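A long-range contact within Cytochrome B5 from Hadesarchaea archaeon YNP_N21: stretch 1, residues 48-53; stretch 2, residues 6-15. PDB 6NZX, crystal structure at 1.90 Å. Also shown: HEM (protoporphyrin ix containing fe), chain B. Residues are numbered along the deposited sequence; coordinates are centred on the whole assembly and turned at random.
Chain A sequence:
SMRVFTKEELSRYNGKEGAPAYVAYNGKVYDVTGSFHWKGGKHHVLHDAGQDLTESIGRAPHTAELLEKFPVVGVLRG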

# COMPACT_ATOMS: atom_id res chain seq x y z
N ASP A 48 6.55 2.63 4.08
CA ASP A 48 6.03 1.49 4.81
C ASP A 48 4.69 1.09 4.19
O ASP A 48 3.86 1.95 3.87
CB ASP A 48 5.93 1.81 6.29
CG ASP A 48 7.28 2.08 6.92
OD1 ASP A 48 7.48 3.19 7.48
OD2 ASP A 48 8.15 1.19 6.80
N ALA A 49 4.52 -0.22 3.99
CA ALA A 49 3.24 -0.79 3.63
C ALA A 49 2.29 -0.55 4.80
O ALA A 49 2.74 -0.28 5.92
CB ALA A 49 3.37 -2.25 3.29
N GLY A 50 0.98 -0.59 4.51
CA GLY A 50 -0.02 -0.49 5.54
C GLY A 50 -0.38 0.94 5.86
O GLY A 50 -0.93 1.20 6.92
N GLN A 51 -0.08 1.87 4.93
CA GLN A 51 -0.31 3.28 5.15
C GLN A 51 -0.95 3.91 3.91
O GLN A 51 -0.85 3.41 2.79
CB GLN A 51 0.99 4.01 5.49
CG GLN A 51 1.55 3.65 6.85
CD GLN A 51 2.89 4.30 7.10
OE1 GLN A 51 3.52 4.82 6.19
NE2 GLN A 51 3.33 4.26 8.35
N ASP A 52 -1.61 5.04 4.15
CA ASP A 52 -1.99 5.94 3.10
C ASP A 52 -0.77 6.79 2.71
O ASP A 52 -0.30 7.62 3.49
CB ASP A 52 -3.17 6.79 3.54
CG ASP A 52 -3.58 7.83 2.51
OD1 ASP A 52 -4.30 8.73 2.89
OD2 ASP A 52 -3.14 7.73 1.38
N LEU A 53 -0.28 6.58 1.49
CA LEU A 53 0.92 7.19 1.02
C LEU A 53 0.61 8.18 -0.11
O LEU A 53 1.47 8.45 -0.99
CB LEU A 53 1.86 6.06 0.57
CG LEU A 53 2.28 5.07 1.67
CD1 LEU A 53 3.27 4.06 1.11
CD2 LEU A 53 2.89 5.79 2.85
CHA HEM B . 7.83 0.96 -8.08
CHB HEM B . 10.91 3.98 -5.68
CHC HEM B . 7.10 5.73 -3.14
CHD HEM B . 4.17 2.49 -5.31
C1A HEM B . 9.02 1.69 -7.67
C2A HEM B . 10.31 1.42 -8.32
C3A HEM B . 11.21 2.34 -7.58
C4A HEM B . 10.38 2.99 -6.66
CMA HEM B . 12.69 2.49 -7.82
CAA HEM B . 10.57 0.45 -9.47
CBA HEM B . 10.13 1.08 -10.81
CGA HEM B . 9.21 0.19 -11.66
O1A HEM B . 8.33 0.74 -12.37
O2A HEM B . 9.35 -1.06 -11.67
C1B HEM B . 10.14 4.75 -4.68
C2B HEM B . 10.72 5.71 -3.85
C3B HEM B . 9.59 6.27 -3.08
C4B HEM B . 8.46 5.51 -3.63
CMB HEM B . 12.17 6.13 -3.71
CAB HEM B . 9.49 7.28 -1.94
CBB HEM B . 9.75 8.72 -2.37
C1C HEM B . 5.89 5.02 -3.54
C2C HEM B . 4.69 5.31 -2.92
C3C HEM B . 3.78 4.32 -3.53
C4C HEM B . 4.64 3.59 -4.46
CMC HEM B . 4.50 6.38 -1.89
CAC HEM B . 2.31 4.09 -3.39
CBC HEM B . 1.50 4.95 -2.80
C1D HEM B . 4.95 1.73 -6.29
C2D HEM B . 4.35 0.73 -7.06
C3D HEM B . 5.44 0.26 -7.92
C4D HEM B . 6.50 1.06 -7.50
CMD HEM B . 2.92 0.26 -7.04
CAD HEM B . 5.39 -0.84 -8.97
CBD HEM B . 5.73 -2.16 -8.27
CGD HEM B . 5.84 -3.33 -9.22
O1D HEM B . 6.13 -4.46 -8.76
O2D HEM B . 5.65 -3.16 -10.44
NA HEM B . 9.09 2.60 -6.68
NB HEM B . 8.80 4.62 -4.57
NC HEM B . 5.91 4.03 -4.41
ND HEM B . 6.24 1.96 -6.53
FE HEM B . 7.50 3.32 -5.55
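Stretch 2 (6-15) TKEELSRYNG

After Thr6 a short helix begins at Lys7; the chain then turns through Tyr13 and Asn14 to Gly15. Stretch 1 has an extended backbone at Asp48 and Ala49, then switches at Gly50 to positive phi (87/20) before returning to extended values at Gln51 and Asp52. The two stretches meet with Gly50 set against Leu10, Ser11 and Tyr13; the nearest alpha carbons are those of Gly50 and Ser11, with CA to CA 4.2 Å. From this point the contacts run in opposite senses along the two chains: Ala49 lies by Tyr13 and Asn14, Gly50 by Leu10, Ser11 and Tyr13, and Asp52 by Leu10 and Lys7. Together they bury 312 Å², counting both sides.

The helix is organised within its own stretch. Thr6, with chi1 in p, caps its start: Glu9 N donates to Thr6 OG1 at 3.2 Å, and a weak bond from Thr6 N to Glu9 OE1, 3.5 Å long, returns the gesture. Leu10 N to Thr6 O at 2.9 Å and Ser11 N to Lys7 O at 3.1 Å follow the i to i+4 pattern, whereas Tyr13 N closes on Leu10 O at 3.0 Å, a tighter turn. Ser11 OG also reaches back to Glu8 O, a very short 2.3 Å.

No direct hydrogen bond joins the stretches, although polar backbone atoms lie close together. Gly50 CA lies 3.2 Å from Leu10 O, and Gly50 O accepts a CA-H...O contact from Ser11 CA, also 3.2 Å, with 144° at the hydrogen. Gly50 N comes within 3.4 Å of Tyr13 O, but the angle is too poor for a bond. The fit depends on the absence of a side chain: an ideal CB at Gly50 would stand 3.1 Å from Ser11 O and 3.2 Å from Leu10 O, both tight, and the positive phi by itself also favours glycine.

A water supplies the polar link that the main chains do not make directly. It donates to both carbonyls, at 2.8 Å from its O to Lys7 O and 2.9 Å to Gly50 O, and so ties the first turn of the helix to the glycine.

Side chains extend the contact to both sides of Gly50 in sequence. Ala49 points toward stretch 2, its CB 4.0 Å from Asn14 O. Leu10, in the t, p rotamer, directs CD2 at the backbone beyond the glycine, 3.7 Å from Gln51 C and 4.0 Å from Asp52 N; the CA-to-CB bond of Gln51 points away from stretch 2.

Charge contributes only loosely. The Lys7 CB leaves sideways, but the extended chain brings CE to 4.0 Å from Asp52 CB. Lys7 NZ and Asp52 OD1, at 4.3 Å, are near each other yet beyond salt-bridge range.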

# COMPACT_ATOMS: atom_id res chain seq x y z
N THR A 6 -10.46 1.08 7.81
CA THR A 6 -9.94 2.17 8.58
C THR A 6 -8.41 2.13 8.44
O THR A 6 -7.85 1.11 8.01
CB THR A 6 -10.43 2.09 10.04
OG1 THR A 6 -9.71 1.03 10.65
CG2 THR A 6 -11.92 1.86 10.17
N LYS A 7 -7.75 3.22 8.81
CA LYS A 7 -6.31 3.31 8.78
C LYS A 7 -5.72 2.38 9.84
O LYS A 7 -4.61 1.88 9.66
CB LYS A 7 -5.84 4.74 9.04
CG LYS A 7 -5.94 5.67 7.85
CD LYS A 7 -5.36 7.04 8.11
CE LYS A 7 -5.24 7.84 6.83
NZ LYS A 7 -5.13 9.29 7.10
N GLU A 8 -6.43 2.19 10.95
CA GLU A 8 -5.97 1.31 12.00
C GLU A 8 -5.90 -0.11 11.43
O GLU A 8 -4.88 -0.76 11.57
CB GLU A 8 -6.86 1.43 13.23
CG GLU A 8 -6.14 1.08 14.53
CD GLU A 8 -6.73 1.75 15.76
OE1 GLU A 8 -7.95 2.05 15.74
OE2 GLU A 8 -5.98 1.99 16.73
N GLU A 9 -6.96 -0.53 10.72
CA GLU A 9 -7.03 -1.85 10.12
C GLU A 9 -6.01 -2.00 8.99
O GLU A 9 -5.44 -3.07 8.80
CB GLU A 9 -8.42 -2.14 9.55
CG GLU A 9 -9.49 -2.25 10.62
CD GLU A 9 -10.91 -2.31 10.08
OE1 GLU A 9 -11.09 -2.19 8.84
OE2 GLU A 9 -11.83 -2.47 10.91
N LEU A 10 -5.82 -0.93 8.21
CA LEU A 10 -4.91 -0.97 7.08
C LEU A 10 -3.47 -1.16 7.56
O LEU A 10 -2.65 -1.77 6.86
CB LEU A 10 -5.07 0.32 6.26
CG LEU A 10 -4.05 0.49 5.15
CD1 LEU A 10 -4.35 -0.46 3.99
CD2 LEU A 10 -3.99 1.93 4.67
N SER A 11 -3.16 -0.67 8.77
CA SER A 11 -1.79 -0.74 9.34
C SER A 11 -1.37 -2.19 9.59
O SER A 11 -0.16 -2.53 9.58
CB SER A 11 -1.70 0.10 10.59
OG SER A 11 -2.57 -0.40 11.58
N ARG A 12 -2.36 -3.06 9.79
CA ARG A 12 -2.11 -4.48 9.98
C ARG A 12 -1.53 -5.12 8.73
O ARG A 12 -0.91 -6.17 8.86
CB ARG A 12 -3.41 -5.25 10.24
CG ARG A 12 -4.16 -4.87 11.51
CD ARG A 12 -5.44 -5.66 11.47
NE ARG A 12 -6.47 -5.21 12.39
CZ ARG A 12 -7.71 -5.70 12.37
NH1 ARG A 12 -8.62 -5.21 13.19
NH2 ARG A 12 -8.03 -6.68 11.53
N TYR A 13 -1.80 -4.55 7.53
CA TYR A 13 -1.42 -5.16 6.25
C TYR A 13 -0.06 -4.60 5.83
O TYR A 13 0.05 -3.85 4.86
CB TYR A 13 -2.52 -4.93 5.19
CG TYR A 13 -3.80 -5.67 5.47
CD1 TYR A 13 -4.03 -6.91 4.91
CD2 TYR A 13 -4.76 -5.16 6.32
CE1 TYR A 13 -5.20 -7.61 5.19
CE2 TYR A 13 -5.93 -5.85 6.61
CZ TYR A 13 -6.15 -7.09 6.04
OH TYR A 13 -7.29 -7.80 6.33
N ASN A 14 0.96 -4.97 6.61
CA ASN A 14 2.24 -4.29 6.62
C ASN A 14 3.33 -5.17 6.03
O ASN A 14 4.50 -4.83 6.10
CB ASN A 14 2.63 -3.84 8.03
CG ASN A 14 2.75 -4.98 9.02
OD1 ASN A 14 2.64 -6.16 8.66
ND2 ASN A 14 2.98 -4.65 10.27
N GLY A 15 2.94 -6.32 5.45
CA GLY A 15 3.85 -7.17 4.73
C GLY A 15 4.78 -7.97 5.63
O GLY A 15 5.60 -8.72 5.12
O HOH W 1 -2.64 3.17 8.13